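Local coordinates for histidine--tRNA ligase (PDB 1QE0), which joins L-histidine to its cognate tRNA(His) at the expense of ATP, working as a homodimeric class II aminoacyl-tRNA synthetase, at residues M146-Y151 and G305-S309. Numbering follows the deposited sequence.
Sequences MVMHIY and GFALS
In the class II synthetase fold a helix lies on the large, mainly antiparallel sheet, and here Met146, Val147, Ile150 and Tyr151 of helix 137-153 meet Phe306 and Leu308 of strand 302-309. The two short segments run nearly the same way, 20° apart, with their axes 11.0 Å from each other at closest. Alternation along the strand turns Phe306 and Leu308 to the helix and Ala307 to the other side of the sheet. Phe306 takes the largest share of the contact. Two side chains meet the edge of its ring, converging on CZ, and one lies over a face. Met146 brings its sulfur to the ring edge in a Met-aromatic contact, SD lying 4.9 Å from the Phe306 centroid and 83° off the normal; the chain, extended through chi2, bends only at chi3. Ile150 also comes to the edge, its CD1 3.8 Å from Phe306 CZ, while Val147 CB sits over one face, 4.3 Å from CE2 of Phe306. Two residues along the strand, Leu308 CD1 meets the other branch of Ile150, CG2, tip to tip at 4.1 Å. Leu308 CD1 also lies obliquely against the Tyr151 ring, 3.9 Å from Tyr151 CZ. Phe267 and Cys284, on two further strands, and Val129 on strand 123-132 extend the apolar layer, while Leu26 and Met30 of helix 13-33 pack on Ile150 and Met146, respectively. Beyond Leu308, Ser309 caps the following helix through OG to Arg312 N. This is helix-on-sheet packing in the catalytic-domain core of a class II synthetase.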
ATOM      1  N   MET A 146       4.551 -13.002 -14.131  1.00 14.57           N
ATOM      2  CA  MET A 146       4.451 -11.915 -13.148  1.00 15.43           C
ATOM      3  C   MET A 146       4.970 -12.340 -11.763  1.00 16.53           C
ATOM      4  O   MET A 146       5.825 -11.654 -11.183  1.00 14.34           O
ATOM      5  CB  MET A 146       2.990 -11.435 -13.031  1.00 14.30           C
ATOM      6  CG  MET A 146       2.760 -10.323 -12.012  1.00 11.63           C
ATOM      7  SD  MET A 146       1.024 -10.190 -11.512  1.00 14.01           S
ATOM      8  CE  MET A 146       0.378  -9.392 -12.854  1.00  2.00           C
ATOM      9  N   VAL A 147       4.461 -13.464 -11.239  1.00 17.20           N
ATOM     10  CA  VAL A 147       4.874 -13.925  -9.923  1.00 14.39           C
ATOM     11  C   VAL A 147       6.387 -14.104  -9.934  1.00 18.05           C
ATOM     12  O   VAL A 147       7.038 -13.901  -8.922  1.00 23.44           O
ATOM     13  CB  VAL A 147       4.104 -15.198  -9.465  1.00 10.35           C
ATOM     14  CG1 VAL A 147       4.313 -16.317 -10.421  1.00 17.39           C
ATOM     15  CG2 VAL A 147       4.551 -15.629  -8.080  1.00  9.89           C
ATOM     16  N   MET A 148       6.955 -14.372 -11.108  1.00 17.51           N
ATOM     17  CA  MET A 148       8.394 -14.534 -11.227  1.00 12.98           C
ATOM     18  C   MET A 148       9.029 -13.156 -11.268  1.00 13.87           C
ATOM     19  O   MET A 148      10.046 -12.885 -10.612  1.00 14.03           O
ATOM     20  CB  MET A 148       8.725 -15.269 -12.509  1.00 15.29           C
ATOM     21  CG  MET A 148       9.963 -16.090 -12.392  1.00 23.31           C
ATOM     22  SD  MET A 148       9.635 -17.493 -11.348  1.00 27.15           S
ATOM     23  CE  MET A 148      10.822 -18.601 -12.007  1.00 31.07           C
ATOM     24  N   HIS A 149       8.406 -12.270 -12.032  1.00 10.71           N
ATOM     25  CA  HIS A 149       8.894 -10.923 -12.180  1.00  5.75           C
ATOM     26  C   HIS A 149       8.939 -10.220 -10.817  1.00  9.55           C
ATOM     27  O   HIS A 149       9.955  -9.626 -10.455  1.00 15.35           O
ATOM     28  CB  HIS A 149       8.007 -10.173 -13.167  1.00  2.00           C
ATOM     29  CG  HIS A 149       8.567  -8.889 -13.677  1.00  3.45           C
ATOM     30  ND1 HIS A 149       7.905  -8.033 -14.506  1.00  2.75           N
ATOM     31  CD2 HIS A 149       9.769  -8.284 -13.435  1.00  4.60           C
ATOM     32  CE1 HIS A 149       8.627  -6.973 -14.764  1.00  2.51           C
ATOM     33  NE2 HIS A 149       9.767  -7.096 -14.121  1.00  2.55           N
ATOM     34  N   ILE A 150       7.860 -10.300 -10.046  1.00  8.96           N
ATOM     35  CA  ILE A 150       7.820  -9.622  -8.742  1.00  8.92           C
ATOM     36  C   ILE A 150       9.081  -9.880  -7.931  1.00 10.11           C
ATOM     37  O   ILE A 150       9.853  -8.951  -7.652  1.00 11.18           O
ATOM     38  CB  ILE A 150       6.571 -10.031  -7.917  1.00  4.60           C
ATOM     39  CG1 ILE A 150       5.343  -9.337  -8.497  1.00  5.04           C
ATOM     40  CG2 ILE A 150       6.746  -9.692  -6.440  1.00  2.00           C
ATOM     41  CD1 ILE A 150       4.036  -9.971  -8.085  1.00  5.87           C
ATOM     42  N   TYR A 151       9.309 -11.156  -7.617  1.00  9.17           N
ATOM     43  CA  TYR A 151      10.447 -11.579  -6.824  1.00  6.69           C
ATOM     44  C   TYR A 151      11.783 -11.309  -7.477  1.00 11.24           C
ATOM     45  O   TYR A 151      12.734 -10.908  -6.804  1.00 15.84           O
ATOM     46  CB  TYR A 151      10.316 -13.035  -6.468  1.00  4.29           C
ATOM     47  CG  TYR A 151       9.197 -13.263  -5.533  1.00  2.00           C
ATOM     48  CD1 TYR A 151       9.361 -13.064  -4.182  1.00  5.19           C
ATOM     49  CD2 TYR A 151       7.985 -13.682  -5.981  1.00  2.00           C
ATOM     50  CE1 TYR A 151       8.334 -13.285  -3.291  1.00  2.09           C
ATOM     51  CE2 TYR A 151       6.938 -13.911  -5.104  1.00  5.59           C
ATOM     52  CZ  TYR A 151       7.122 -13.714  -3.758  1.00  2.06           C
ATOM     53  OH  TYR A 151       6.096 -13.973  -2.880  1.00  4.77           O
ATOM     54  N   GLY A 305      -5.454 -16.464  -9.691  1.00  4.03           N
ATOM     55  CA  GLY A 305      -4.861 -15.468  -8.829  1.00  5.22           C
ATOM     56  C   GLY A 305      -3.811 -16.118  -7.968  1.00  4.11           C
ATOM     57  O   GLY A 305      -3.581 -17.328  -8.083  1.00  4.98           O
ATOM     58  N   PHE A 306      -3.193 -15.324  -7.115  1.00  2.00           N
ATOM     59  CA  PHE A 306      -2.187 -15.809  -6.212  1.00  3.75           C
ATOM     60  C   PHE A 306      -2.174 -14.829  -5.063  1.00 11.45           C
ATOM     61  O   PHE A 306      -2.886 -13.820  -5.122  1.00 16.56           O
ATOM     62  CB  PHE A 306      -0.811 -15.898  -6.889  1.00  2.89           C
ATOM     63  CG  PHE A 306      -0.242 -14.579  -7.384  1.00  2.00           C
ATOM     64  CD1 PHE A 306       0.437 -13.737  -6.535  1.00  6.09           C
ATOM     65  CD2 PHE A 306      -0.280 -14.252  -8.712  1.00  2.39           C
ATOM     66  CE1 PHE A 306       1.067 -12.600  -7.006  1.00  9.25           C
ATOM     67  CE2 PHE A 306       0.347 -13.119  -9.196  1.00  2.79           C
ATOM     68  CZ  PHE A 306       1.016 -12.302  -8.355  1.00 10.14           C
ATOM     69  N   ALA A 307      -1.434 -15.148  -4.000  1.00 12.40           N
ATOM     70  CA  ALA A 307      -1.308 -14.284  -2.826  1.00  8.55           C
ATOM     71  C   ALA A 307       0.111 -14.442  -2.399  1.00  7.89           C
ATOM     72  O   ALA A 307       0.679 -15.498  -2.563  1.00  8.92           O
ATOM     73  CB  ALA A 307      -2.214 -14.708  -1.734  1.00  8.37           C
ATOM     74  N   LEU A 308       0.600 -13.469  -1.665  1.00  7.28           N
ATOM     75  CA  LEU A 308       1.984 -13.433  -1.293  1.00  3.39           C
ATOM     76  C   LEU A 308       2.039 -12.602  -0.036  1.00  8.85           C
ATOM     77  O   LEU A 308       1.188 -11.734   0.164  1.00 15.13           O
ATOM     78  CB  LEU A 308       2.675 -12.757  -2.473  1.00  2.76           C
ATOM     79  CG  LEU A 308       3.864 -11.811  -2.599  1.00  6.06           C
ATOM     80  CD1 LEU A 308       3.951 -11.500  -4.058  1.00  6.66           C
ATOM     81  CD2 LEU A 308       3.722 -10.511  -1.838  1.00  4.59           C
ATOM     82  N   SER A 309       2.985 -12.907   0.844  1.00 12.48           N
ATOM     83  CA  SER A 309       3.144 -12.185   2.109  1.00 10.25           C
ATOM     84  C   SER A 309       4.299 -11.235   2.016  1.00  7.77           C
ATOM     85  O   SER A 309       5.399 -11.654   1.637  1.00  9.16           O
ATOM     86  CB  SER A 309       3.422 -13.174   3.240  1.00 13.87           C
ATOM     87  OG  SER A 309       3.934 -12.528   4.390  1.00 18.96           O
TER